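PDB 4EYE: probable oxidoreductase from Mycobacterium abscessus, which probably catalyses NAD(P)H-dependent oxidation-reduction as a member of the quinone oxidoreductase branch of the medium-chain dehydrogenase/reductase family. Local coordinates for residues Q26-S31 with G35-D40; P63-T68 with Q327-G332; Y151-Q156 with A291-E296; A142-M147 with I177-G182. All blocks are in the same frame, centred on the assembly; numbering follows the deposited sequence.

Overall arrangement
Contact 4 is the buried one of the four, a helix crossing with one hydroxyl-to-amide bond set in apolar packing. Contact 3 touches it and shares helix 143-154, but lies farther from the centre of the chain and relies on a tyrosine tip, alkyl groups and a guanidinium that stays at a distance. Contacts 1 and 2 belong to the part that corresponds to the catalytic domain of the family. Contact 1 is a partly buried hairpin held by backbone bonds, and contact 2 a surface meeting of two helices through apolar side chains. These two also touch, Leu-30 and Leu-36 packing on Met-67 and Thr-68. The centres of contacts 1 and 3 are about 35 Å apart.

Contact 1 of 4, residues Q26-S31 with G35-D40; sequences QAQSLS and GLVYTD
Just past its strand, Gln-28 lays its amide across Val-37 of the partner strand at about a right angle, with OE1 3.5 Å from Val-37 CG2, so a polar group roofs an apolar one. The setting is the antiparallel beta hairpin of strands 21-27 and 36-42, in the N-terminal region of the medium-chain dehydrogenase/reductase fold. Gln-26 and Val-37 form a hydrogen-bonded pair, Gln-26 N reaching Val-37 O at 2.8 Å and Val-37 N returning to Gln-26 O. Gln-28 N to Gly-35 O, 2.9 Å, adds a third and nearly straight bond (169°). Gln-26 extends from a CG anti to its N (chi1 -165°) and passes obliquely over Thr-39 CG2, where its OE1 takes the NE2 of Gln-28 at 2.6 Å, in the plane of both amides. This bond helps to hold the two amides over Val-37 and Thr-39. On the face of Ala-27 and Leu-36, Ala-27 CB meets Leu-36 CD2 at 3.9 Å, and Phe-80 adds to the packing there. Beyond the strands Ser-29 makes an ST turn, its OG accepting from Ser-31 N and from Ser-31 OG, while lying 3.7 Å from Gly-35 CA.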
loop_
_atom_site.group_PDB
_atom_site.type_symbol
_atom_site.label_atom_id
_atom_site.label_comp_id
_atom_site.label_asym_id
_atom_site.label_seq_id
_atom_site.Cartn_x
_atom_site.Cartn_y
_atom_site.Cartn_z
ATOM N N GLN A 26 -17.580 -1.749 11.693
ATOM C CA GLN A 26 -16.992 -1.748 13.015
ATOM C C GLN A 26 -16.619 -3.179 13.421
ATOM O O GLN A 26 -17.458 -4.099 13.316
ATOM C CB GLN A 26 -18.017 -1.175 13.990
ATOM C CG GLN A 26 -17.462 -0.794 15.307
ATOM C CD GLN A 26 -18.530 -0.282 16.242
ATOM O OE1 GLN A 26 -19.518 -0.976 16.478
ATOM N NE2 GLN A 26 -18.348 0.909 16.765
ATOM N N ALA A 27 -15.360 -3.375 13.797
ATOM C CA ALA A 27 -14.909 -4.615 14.367
ATOM C C ALA A 27 -15.504 -4.705 15.776
ATOM O O ALA A 27 -15.230 -3.861 16.612
ATOM C CB ALA A 27 -13.377 -4.658 14.420
ATOM N N GLN A 28 -16.313 -5.741 16.008
ATOM C CA GLN A 28 -16.954 -5.965 17.294
ATOM C C GLN A 28 -16.333 -7.111 18.072
ATOM O O GLN A 28 -16.791 -7.450 19.163
ATOM C CB GLN A 28 -18.484 -6.044 17.147
ATOM C CG GLN A 28 -18.989 -4.613 16.978
ATOM C CD GLN A 28 -20.424 -4.472 16.615
ATOM O OE1 GLN A 28 -21.182 -5.428 16.679
ATOM N NE2 GLN A 28 -20.822 -3.242 16.271
ATOM N N SER A 29 -15.271 -7.685 17.511
ATOM C CA SER A 29 -14.455 -8.679 18.211
ATOM C C SER A 29 -13.105 -8.721 17.493
ATOM O O SER A 29 -12.932 -8.041 16.469
ATOM C CB SER A 29 -15.140 -10.044 18.188
ATOM O OG SER A 29 -15.027 -10.654 16.919
ATOM N N LEU A 30 -12.164 -9.514 18.000
ATOM C CA LEU A 30 -10.907 -9.719 17.309
ATOM C C LEU A 30 -10.901 -11.066 16.578
ATOM O O LEU A 30 -9.862 -11.712 16.459
ATOM C CB LEU A 30 -9.708 -9.587 18.254
ATOM C CG LEU A 30 -9.419 -8.203 18.838
ATOM C CD1 LEU A 30 -8.153 -8.201 19.691
ATOM C CD2 LEU A 30 -9.325 -7.141 17.727
ATOM N N SER A 31 -12.051 -11.435 16.020
ATOM C CA SER A 31 -12.199 -12.710 15.313
ATOM C C SER A 31 -11.894 -12.586 13.801
ATOM O O SER A 31 -12.166 -13.521 13.041
ATOM C CB SER A 31 -13.622 -13.231 15.503
ATOM O OG SER A 31 -14.558 -12.343 14.869
ATOM N N GLY A 35 -16.010 -10.780 12.527
ATOM C CA GLY A 35 -16.473 -9.846 13.560
ATOM C C GLY A 35 -16.872 -8.461 13.088
ATOM O O GLY A 35 -17.171 -7.561 13.920
ATOM N N LEU A 36 -16.885 -8.246 11.783
ATOM C CA LEU A 36 -17.120 -6.915 11.249
ATOM C C LEU A 36 -18.618 -6.724 11.042
ATOM O O LEU A 36 -19.254 -7.569 10.442
ATOM C CB LEU A 36 -16.374 -6.699 9.927
ATOM C CG LEU A 36 -14.840 -6.626 9.926
ATOM C CD1 LEU A 36 -14.270 -6.533 8.530
ATOM C CD2 LEU A 36 -14.377 -5.436 10.726
ATOM N N VAL A 37 -19.149 -5.597 11.488
ATOM C CA VAL A 37 -20.569 -5.293 11.395
ATOM C C VAL A 37 -20.764 -3.899 10.783
ATOM O O VAL A 37 -20.082 -2.960 11.151
ATOM C CB VAL A 37 -21.228 -5.380 12.811
ATOM C CG1 VAL A 37 -22.740 -5.099 12.734
ATOM C CG2 VAL A 37 -20.992 -6.770 13.463
ATOM N N TYR A 38 -21.681 -3.786 9.830
ATOM C CA TYR A 38 -22.065 -2.515 9.211
ATOM C C TYR A 38 -23.097 -1.886 10.117
ATOM O O TYR A 38 -24.161 -2.452 10.294
ATOM C CB TYR A 38 -22.703 -2.774 7.832
ATOM C CG TYR A 38 -23.048 -1.526 7.048
ATOM C CD1 TYR A 38 -22.081 -0.642 6.694
ATOM C CD2 TYR A 38 -24.360 -1.312 6.552
ATOM C CE1 TYR A 38 -22.373 0.469 5.925
ATOM C CE2 TYR A 38 -24.670 -0.185 5.798
ATOM C CZ TYR A 38 -23.668 0.694 5.497
ATOM O OH TYR A 38 -23.894 1.825 4.755
ATOM N N THR A 39 -22.806 -0.744 10.688
ATOM C CA THR A 39 -23.609 -0.238 11.812
ATOM C C THR A 39 -23.521 1.266 11.888
ATOM O O THR A 39 -22.834 1.898 11.101
ATOM C CB THR A 39 -23.136 -0.842 13.157
ATOM O OG1 THR A 39 -24.076 -0.509 14.175
ATOM C CG2 THR A 39 -21.767 -0.342 13.568
ATOM N N ASP A 40 -24.219 1.857 12.839
ATOM C CA ASP A 40 -24.166 3.295 13.035
ATOM C C ASP A 40 -23.146 3.648 14.079
ATOM O O ASP A 40 -23.004 2.921 15.047
ATOM C CB ASP A 40 -25.540 3.806 13.451
ATOM C CG ASP A 40 -26.586 3.512 12.397
ATOM O OD1 ASP A 40 -26.412 3.945 11.237
ATOM O OD2 ASP A 40 -27.548 2.784 12.707
#

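Contact 2 of 4, residues P63-T68 with Q327-G332; sequences PDYLMT and QDFADG
Tyr-65 turns one face of its ring to Ala-330, whose CA sits 4.2 Å above the ring plane, displaced toward the rim. The methyl group is closer still: Ala-330 CB is 3.2 Å from Tyr-65 CE1 and 3.5 Å from Tyr-65 OH, a tight fit that settles the methyl on the hydroxyl half of the ring. At the other end of the same side chain, Tyr-65 CB packs against the ring of Phe-329, 3.9 Å from its CE1. Both aromatic side chains have CG anti to the backbone N (chi1 168° for Tyr-65, 177° for Phe-329), which sends each out from its own helix into the gap between the two. Phe-329 lies beside the root of Tyr-65 and Ala-330 near its hydroxyl end. The hydroxyl of Tyr-65 also has a weak hydrogen bond with Lys-69. Helix 322-330 closes beside this packing in a Schellman motif, with Gly-332 taking up positive phi, and Gln-327 NE2 gives a hydrogen bond to Asp-331 OD1 (3.2 Å), just past the helix. The carbonyl of Gly-332 is bonded by Arg-193. Helix 322-330 connects the parallel strands 313-318 and 337-341, so the contact sets helix 62-68 against the connecting helix of a C-terminal beta-alpha-beta unit, consistent with the catalytic domain of medium-chain dehydrogenases.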
loop_
_atom_site.group_PDB
_atom_site.type_symbol
_atom_site.label_atom_id
_atom_site.label_comp_id
_atom_site.label_asym_id
_atom_site.label_seq_id
_atom_site.Cartn_x
_atom_site.Cartn_y
_atom_site.Cartn_z
ATOM N N PRO A 63 -2.541 -4.241 7.000
ATOM C CA PRO A 63 -2.701 -3.858 8.422
ATOM C C PRO A 63 -4.145 -3.836 8.913
ATOM O O PRO A 63 -4.422 -4.284 10.035
ATOM C CB PRO A 63 -2.080 -2.466 8.486
ATOM C CG PRO A 63 -1.007 -2.505 7.427
ATOM C CD PRO A 63 -1.614 -3.333 6.299
ATOM N N ASP A 64 -5.075 -3.401 8.060
ATOM C CA ASP A 64 -6.492 -3.384 8.425
ATOM C C ASP A 64 -6.926 -4.768 8.821
ATOM O O ASP A 64 -7.529 -4.985 9.875
ATOM C CB ASP A 64 -7.442 -2.939 7.292
ATOM C CG ASP A 64 -7.134 -1.589 6.716
ATOM O OD1 ASP A 64 -6.643 -0.662 7.430
ATOM O OD2 ASP A 64 -7.505 -1.400 5.517
ATOM N N TYR A 65 -6.646 -5.708 7.941
ATOM C CA TYR A 65 -6.991 -7.113 8.157
ATOM C C TYR A 65 -6.358 -7.686 9.452
ATOM O O TYR A 65 -7.023 -8.333 10.277
ATOM C CB TYR A 65 -6.532 -7.904 6.928
ATOM C CG TYR A 65 -6.571 -9.402 7.121
ATOM C CD1 TYR A 65 -7.755 -10.034 7.453
ATOM C CD2 TYR A 65 -5.433 -10.178 6.972
ATOM C CE1 TYR A 65 -7.808 -11.397 7.639
ATOM C CE2 TYR A 65 -5.476 -11.556 7.178
ATOM C CZ TYR A 65 -6.683 -12.149 7.527
ATOM O OH TYR A 65 -6.776 -13.507 7.722
ATOM N N LEU A 66 -5.068 -7.426 9.626
ATOM C CA LEU A 66 -4.356 -7.856 10.833
ATOM C C LEU A 66 -5.028 -7.286 12.079
ATOM O O LEU A 66 -5.143 -7.991 13.088
ATOM C CB LEU A 66 -2.851 -7.446 10.775
ATOM C CG LEU A 66 -1.972 -8.104 9.671
ATOM C CD1 LEU A 66 -0.455 -7.790 9.758
ATOM C CD2 LEU A 66 -2.137 -9.636 9.705
ATOM N N MET A 67 -5.469 -6.023 12.005
ATOM C CA MET A 67 -6.102 -5.374 13.136
ATOM C C MET A 67 -7.406 -6.069 13.496
ATOM O O MET A 67 -7.710 -6.234 14.654
ATOM C CB MET A 67 -6.337 -3.888 12.873
ATOM C CG MET A 67 -5.057 -3.114 12.969
ATOM S SD MET A 67 -5.263 -1.334 12.713
ATOM C CE MET A 67 -5.743 -0.844 14.333
ATOM N N THR A 68 -8.153 -6.515 12.486
ATOM C CA THR A 68 -9.383 -7.248 12.759
ATOM C C THR A 68 -9.159 -8.581 13.504
ATOM O O THR A 68 -10.085 -9.089 14.141
ATOM C CB THR A 68 -10.206 -7.494 11.520
ATOM O OG1 THR A 68 -9.633 -8.535 10.724
ATOM C CG2 THR A 68 -10.352 -6.183 10.729
ATOM N N GLN A 327 -13.018 -10.543 3.884
ATOM C CA GLN A 327 -12.849 -12.008 3.771
ATOM C C GLN A 327 -12.178 -12.370 2.435
ATOM O O GLN A 327 -11.258 -13.179 2.390
ATOM C CB GLN A 327 -14.211 -12.712 3.847
ATOM C CG GLN A 327 -14.122 -14.234 4.097
ATOM C CD GLN A 327 -13.403 -14.539 5.386
ATOM O OE1 GLN A 327 -13.857 -14.184 6.470
ATOM N NE2 GLN A 327 -12.264 -15.173 5.279
ATOM N N ASP A 328 -12.630 -11.745 1.355
ATOM C CA ASP A 328 -11.998 -11.975 0.042
ATOM C C ASP A 328 -10.532 -11.585 0.062
ATOM O O ASP A 328 -9.671 -12.309 -0.443
ATOM C CB ASP A 328 -12.735 -11.194 -1.022
ATOM C CG ASP A 328 -14.113 -11.777 -1.318
ATOM O OD1 ASP A 328 -14.410 -12.896 -0.855
ATOM O OD2 ASP A 328 -14.877 -11.110 -2.046
ATOM N N PHE A 329 -10.246 -10.463 0.694
ATOM C CA PHE A 329 -8.875 -10.015 0.846
ATOM C C PHE A 329 -8.020 -11.043 1.605
ATOM O O PHE A 329 -6.914 -11.369 1.198
ATOM C CB PHE A 329 -8.837 -8.653 1.568
ATOM C CG PHE A 329 -7.446 -8.167 1.821
ATOM C CD1 PHE A 329 -6.779 -8.493 3.003
ATOM C CD2 PHE A 329 -6.784 -7.430 0.866
ATOM C CE1 PHE A 329 -5.473 -8.070 3.208
ATOM C CE2 PHE A 329 -5.489 -6.994 1.063
ATOM C CZ PHE A 329 -4.832 -7.305 2.228
ATOM N N ALA A 330 -8.542 -11.515 2.721
ATOM C CA ALA A 330 -7.891 -12.549 3.543
ATOM C C ALA A 330 -7.726 -13.892 2.795
ATOM O O ALA A 330 -6.719 -14.553 2.953
ATOM C CB ALA A 330 -8.686 -12.765 4.826
ATOM N N ASP A 331 -8.707 -14.248 1.975
ATOM C CA ASP A 331 -8.662 -15.471 1.187
ATOM C C ASP A 331 -7.722 -15.353 -0.013
ATOM O O ASP A 331 -7.602 -16.300 -0.773
ATOM C CB ASP A 331 -10.044 -15.823 0.647
ATOM C CG ASP A 331 -11.027 -16.181 1.723
ATOM O OD1 ASP A 331 -10.610 -16.414 2.849
ATOM O OD2 ASP A 331 -12.225 -16.180 1.456
ATOM N N GLY A 332 -7.055 -14.207 -0.200
ATOM C CA GLY A 332 -6.067 -14.063 -1.275
ATOM C C GLY A 332 -6.652 -13.822 -2.656
ATOM O O GLY A 332 -6.017 -14.119 -3.667
#

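Contact 3 of 4, residues Y151-Q156 with A291-E296; sequences YARRGQ and ADYLYE
The close part of this contact is the hydroxyl end of Tyr-293, pushed against the Ala-152 methyl and the CB of Arg-153 on helix 143-154. Tyr-293 OH stands 3.4 Å from Arg-153 CB and 3.7 Å from Ala-152 CB, and Tyr-293 CZ follows at 3.9 Å from the same Arg-153 CB. A chi1 of -172° swings the ring of Tyr-293 away from its own N, and the side chain stretches straight across from helix 293-306, spanning a gap of more than 9 Å between the nearest backbone CA atoms. Its ring is buried and also touches Trp-283. The rest of Arg-153 belongs to the loose, solvent side. A bend at chi2 (80°) turns the chain obliquely past the tyrosine ring, but the guanidinium stays at a distance from it: CZ is 5.5 Å from the ring centroid and the two planes are 68° apart, a cation-pi interaction that is long and at most weakly attractive. Phe-286 gives this arginine another neighbour. Glu-296, exposed on the helix of the tyrosine, keeps its OE2 5.6 Å from Arg-153 NH1, too far for a salt bridge although the charges may attract weakly. The contact joins the helix that precedes strand 162-165 in the chain to a helix that follows strand 277-280, beside a six-stranded parallel sheet whose order 3-2-1-4-5-6 is that of the Rossmann nucleotide-binding domain.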
loop_
_atom_site.group_PDB
_atom_site.type_symbol
_atom_site.label_atom_id
_atom_site.label_comp_id
_atom_site.label_asym_id
_atom_site.label_seq_id
_atom_site.Cartn_x
_atom_site.Cartn_y
_atom_site.Cartn_z
ATOM N N TYR A 151 12.287 2.765 -2.644
ATOM C CA TYR A 151 13.152 2.946 -3.815
ATOM C C TYR A 151 14.046 4.184 -3.768
ATOM O O TYR A 151 15.289 4.109 -3.972
ATOM C CB TYR A 151 12.292 3.014 -5.064
ATOM C CG TYR A 151 11.730 1.695 -5.532
ATOM C CD1 TYR A 151 12.421 0.515 -5.381
ATOM C CD2 TYR A 151 10.498 1.650 -6.190
ATOM C CE1 TYR A 151 11.912 -0.685 -5.876
ATOM C CE2 TYR A 151 9.977 0.467 -6.644
ATOM C CZ TYR A 151 10.660 -0.692 -6.511
ATOM O OH TYR A 151 10.107 -1.858 -7.055
ATOM N N ALA A 152 13.461 5.319 -3.446
ATOM C CA ALA A 152 14.187 6.581 -3.543
ATOM C C ALA A 152 15.120 6.779 -2.370
ATOM O O ALA A 152 16.246 7.217 -2.567
ATOM C CB ALA A 152 13.218 7.725 -3.638
ATOM N N ARG A 153 14.678 6.478 -1.154
ATOM C CA ARG A 153 15.453 6.786 0.022
ATOM C C ARG A 153 16.277 5.607 0.522
ATOM O O ARG A 153 17.461 5.744 0.807
ATOM C CB ARG A 153 14.550 7.297 1.139
ATOM C CG ARG A 153 15.278 7.652 2.427
ATOM C CD ARG A 153 15.950 9.019 2.366
ATOM N NE ARG A 153 16.356 9.434 3.714
ATOM C CZ ARG A 153 16.363 10.679 4.154
ATOM N NH1 ARG A 153 15.938 11.688 3.385
ATOM N NH2 ARG A 153 16.754 10.929 5.379
ATOM N N ARG A 154 15.664 4.436 0.616
ATOM C CA ARG A 154 16.329 3.311 1.258
ATOM C C ARG A 154 17.236 2.551 0.321
ATOM O O ARG A 154 18.413 2.314 0.635
ATOM C CB ARG A 154 15.309 2.362 1.864
ATOM C CG ARG A 154 14.519 2.961 3.007
ATOM C CD ARG A 154 15.364 3.344 4.223
ATOM N NE ARG A 154 15.943 2.180 4.836
ATOM C CZ ARG A 154 17.244 1.976 5.053
ATOM N NH1 ARG A 154 18.140 2.906 4.801
ATOM N NH2 ARG A 154 17.628 0.808 5.574
ATOM N N GLY A 155 16.693 2.159 -0.830
ATOM C CA GLY A 155 17.423 1.299 -1.758
ATOM C C GLY A 155 18.181 2.033 -2.861
ATOM O O GLY A 155 19.007 1.418 -3.552
ATOM N N GLN A 156 17.945 3.340 -2.986
ATOM C CA GLN A 156 18.530 4.152 -4.031
ATOM C C GLN A 156 18.501 3.483 -5.433
ATOM O O GLN A 156 19.548 3.340 -6.094
ATOM C CB GLN A 156 19.946 4.588 -3.651
ATOM C CG GLN A 156 19.980 5.476 -2.405
ATOM C CD GLN A 156 21.388 5.883 -2.005
ATOM O OE1 GLN A 156 21.972 6.797 -2.590
ATOM N NE2 GLN A 156 21.942 5.216 -0.980
ATOM N N ALA A 291 8.720 13.851 9.114
ATOM C CA ALA A 291 7.404 14.098 8.548
ATOM C C ALA A 291 7.484 14.873 7.205
ATOM O O ALA A 291 6.689 14.618 6.312
ATOM C CB ALA A 291 6.476 14.791 9.556
ATOM N N ASP A 292 8.460 15.754 7.043
ATOM C CA ASP A 292 8.611 16.518 5.807
ATOM C C ASP A 292 9.014 15.698 4.582
ATOM O O ASP A 292 8.819 16.152 3.478
ATOM C CB ASP A 292 9.606 17.655 5.979
ATOM C CG ASP A 292 9.153 18.657 7.022
ATOM O OD1 ASP A 292 8.000 18.564 7.485
ATOM O OD2 ASP A 292 9.943 19.541 7.370
ATOM N N TYR A 293 9.516 14.477 4.775
ATOM C CA TYR A 293 9.817 13.623 3.628
ATOM C C TYR A 293 8.537 13.330 2.845
ATOM O O TYR A 293 8.575 13.140 1.616
ATOM C CB TYR A 293 10.555 12.365 4.018
ATOM C CG TYR A 293 11.032 11.573 2.815
ATOM C CD1 TYR A 293 12.059 12.052 1.991
ATOM C CD2 TYR A 293 10.468 10.355 2.503
ATOM C CE1 TYR A 293 12.495 11.308 0.904
ATOM C CE2 TYR A 293 10.894 9.612 1.419
ATOM C CZ TYR A 293 11.921 10.091 0.627
ATOM O OH TYR A 293 12.328 9.352 -0.479
ATOM N N LEU A 294 7.406 13.336 3.550
ATOM C CA LEU A 294 6.121 13.133 2.924
ATOM C C LEU A 294 5.850 14.087 1.754
ATOM O O LEU A 294 5.221 13.695 0.792
ATOM C CB LEU A 294 5.014 13.254 3.961
ATOM C CG LEU A 294 3.628 12.739 3.582
ATOM C CD1 LEU A 294 3.595 11.231 3.226
ATOM C CD2 LEU A 294 2.747 13.016 4.797
ATOM N N TYR A 295 6.336 15.329 1.830
ATOM C CA TYR A 295 6.171 16.253 0.720
ATOM C C TYR A 295 6.914 15.760 -0.512
ATOM O O TYR A 295 6.424 15.924 -1.631
ATOM C CB TYR A 295 6.715 17.661 1.000
ATOM C CG TYR A 295 6.258 18.390 2.243
ATOM C CD1 TYR A 295 4.970 18.253 2.774
ATOM C CD2 TYR A 295 7.161 19.237 2.910
ATOM C CE1 TYR A 295 4.602 18.960 3.923
ATOM C CE2 TYR A 295 6.796 19.936 4.038
ATOM C CZ TYR A 295 5.522 19.812 4.534
ATOM O OH TYR A 295 5.214 20.551 5.681
ATOM N N GLU A 296 8.078 15.167 -0.289
ATOM C CA GLU A 296 8.896 14.619 -1.373
ATOM C C GLU A 296 8.295 13.364 -1.983
ATOM O O GLU A 296 8.363 13.192 -3.172
ATOM C CB GLU A 296 10.318 14.283 -0.892
ATOM C CG GLU A 296 11.255 14.076 -2.059
ATOM C CD GLU A 296 12.694 13.668 -1.689
ATOM O OE1 GLU A 296 13.223 12.768 -2.414
ATOM O OE2 GLU A 296 13.272 14.284 -0.778
#

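Contact 4 of 4, residues A142-M147 with I177-G182; sequences ANYHTM and IQIAKG
Ile-179, Tyr-144 and Gln-178 have the most surface buried here, and Tyr-144 meets both of the others. Its hydroxyl gives a short hydrogen bond to Gln-178 OE1 (2.6 Å). The acceptor lies at the edge of the phenol ring, in its plane, while the amide is turned 71° from that plane, and the hydroxyl comes to the oxygen tilted 29° from the carbonyl plane. The other half of the amide is held too: Gln-178 NE2 bonds the carbonyl of Arg-310, which together with the tyrosine fixes which way the amide faces. Helix 171-182 is the first helix after strand 162-165 of the Rossmann domain, following its glycine-rich turn, and helix 143-154 packs over it at a crossing angle of -48°, the axes of the short segments approaching to 10.1 Å. Ile-179 reaches across from helix 171-182. Its CG1 is anti to the carbonyl carbon, and the extended branch puts CD1 3.8 Å from Tyr-144 CD2 and 3.9 Å from Met-147 CB. Leu-301 of helix 293-306 packs on both Tyr-144 and Ile-179, while Pro-312 touches Tyr-144 and Gln-178. The same CD1 of Ile-179 also comes to 3.3 Å from the backbone O of Tyr-144.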
loop_
_atom_site.group_PDB
_atom_site.type_symbol
_atom_site.label_atom_id
_atom_site.label_comp_id
_atom_site.label_asym_id
_atom_site.label_seq_id
_atom_site.Cartn_x
_atom_site.Cartn_y
_atom_site.Cartn_z
ATOM N N ALA A 142 -1.000 4.039 1.310
ATOM C CA ALA A 142 -0.022 3.178 2.001
ATOM C C ALA A 142 0.966 2.600 1.000
ATOM O O ALA A 142 2.199 2.779 1.182
ATOM C CB ALA A 142 -0.682 2.066 2.806
ATOM N N ASN A 143 0.468 1.970 -0.057
ATOM C CA ASN A 143 1.357 1.186 -0.889
ATOM C C ASN A 143 2.394 1.966 -1.734
ATOM O O ASN A 143 3.559 1.550 -1.834
ATOM C CB ASN A 143 0.596 0.186 -1.785
ATOM C CG ASN A 143 -0.261 -0.815 -0.979
ATOM O OD1 ASN A 143 -0.037 -0.999 0.204
ATOM N ND2 ASN A 143 -1.265 -1.448 -1.640
ATOM N N TYR A 144 1.981 3.084 -2.315
ATOM C CA TYR A 144 2.843 3.838 -3.235
ATOM C C TYR A 144 3.829 4.713 -2.500
ATOM O O TYR A 144 4.994 4.832 -2.951
ATOM C CB TYR A 144 2.008 4.584 -4.322
ATOM C CG TYR A 144 1.396 3.603 -5.340
ATOM C CD1 TYR A 144 0.362 2.722 -4.980
ATOM C CD2 TYR A 144 1.888 3.510 -6.634
ATOM C CE1 TYR A 144 -0.184 1.836 -5.872
ATOM C CE2 TYR A 144 1.363 2.598 -7.536
ATOM C CZ TYR A 144 0.309 1.777 -7.173
ATOM O OH TYR A 144 -0.195 0.854 -8.097
ATOM N N HIS A 145 3.410 5.333 -1.390
ATOM C CA HIS A 145 4.345 6.115 -0.599
ATOM C C HIS A 145 5.381 5.234 0.022
ATOM O O HIS A 145 6.532 5.611 0.078
ATOM C CB HIS A 145 3.639 6.926 0.517
ATOM C CG HIS A 145 2.989 8.153 0.025
ATOM N ND1 HIS A 145 3.585 9.355 0.077
ATOM C CD2 HIS A 145 1.754 8.351 -0.602
ATOM C CE1 HIS A 145 2.785 10.250 -0.489
ATOM N NE2 HIS A 145 1.676 9.637 -0.898
ATOM N N THR A 146 4.984 4.040 0.476
ATOM C CA THR A 146 5.928 3.072 1.006
ATOM C C THR A 146 7.004 2.693 -0.026
ATOM O O THR A 146 8.193 2.697 0.283
ATOM C CB THR A 146 5.219 1.793 1.486
ATOM O OG1 THR A 146 4.303 2.128 2.515
ATOM C CG2 THR A 146 6.214 0.774 2.020
ATOM N N MET A 147 6.562 2.384 -1.235
ATOM C CA MET A 147 7.458 1.945 -2.288
ATOM C C MET A 147 8.275 3.089 -2.895
ATOM O O MET A 147 9.435 2.867 -3.210
ATOM C CB MET A 147 6.748 1.074 -3.342
ATOM C CG MET A 147 6.369 -0.351 -2.857
ATOM S SD MET A 147 7.758 -1.257 -2.067
ATOM C CE MET A 147 9.044 -1.084 -3.307
ATOM N N ILE A 177 6.076 -2.664 -8.776
ATOM C CA ILE A 177 6.230 -2.761 -10.217
ATOM C C ILE A 177 6.094 -1.387 -10.895
ATOM O O ILE A 177 6.955 -0.998 -11.697
ATOM C CB ILE A 177 5.182 -3.706 -10.876
ATOM C CG1 ILE A 177 5.375 -5.144 -10.371
ATOM C CG2 ILE A 177 5.340 -3.739 -12.418
ATOM C CD1 ILE A 177 4.251 -6.069 -10.778
ATOM N N GLN A 178 4.991 -0.687 -10.629
ATOM C CA GLN A 178 4.680 0.496 -11.413
ATOM C C GLN A 178 5.680 1.599 -11.093
ATOM O O GLN A 178 6.135 2.305 -11.997
ATOM C CB GLN A 178 3.264 1.000 -11.123
ATOM C CG GLN A 178 2.153 0.093 -11.607
ATOM C CD GLN A 178 0.838 0.825 -11.598
ATOM O OE1 GLN A 178 0.406 1.347 -10.541
ATOM N NE2 GLN A 178 0.219 0.935 -12.743
ATOM N N ILE A 179 6.058 1.731 -9.835
ATOM C CA ILE A 179 7.037 2.729 -9.480
ATOM C C ILE A 179 8.445 2.430 -10.061
ATOM O O ILE A 179 9.136 3.343 -10.502
ATOM C CB ILE A 179 7.119 2.979 -7.978
ATOM C CG1 ILE A 179 5.770 3.539 -7.478
ATOM C CG2 ILE A 179 8.295 3.945 -7.671
ATOM C CD1 ILE A 179 5.598 3.661 -5.984
ATOM N N ALA A 180 8.866 1.180 -10.008
ATOM C CA ALA A 180 10.163 0.781 -10.577
ATOM C C ALA A 180 10.187 1.084 -12.093
ATOM O O ALA A 180 11.162 1.658 -12.608
ATOM C CB ALA A 180 10.426 -0.705 -10.322
ATOM N N LYS A 181 9.108 0.746 -12.785
ATOM C CA LYS A 181 9.014 1.009 -14.239
ATOM C C LYS A 181 9.033 2.509 -14.458
ATOM O O LYS A 181 9.747 3.010 -15.322
ATOM C CB LYS A 181 7.755 0.391 -14.852
ATOM C CG LYS A 181 7.746 -1.117 -14.932
ATOM C CD LYS A 181 8.948 -1.710 -15.660
ATOM C CE LYS A 181 9.014 -1.366 -17.146
ATOM N NZ LYS A 181 10.402 -1.675 -17.639
ATOM N N GLY A 182 8.304 3.223 -13.604
ATOM C CA GLY A 182 8.283 4.670 -13.640
ATOM C C GLY A 182 9.657 5.291 -13.460
ATOM O O GLY A 182 9.927 6.335 -14.026
#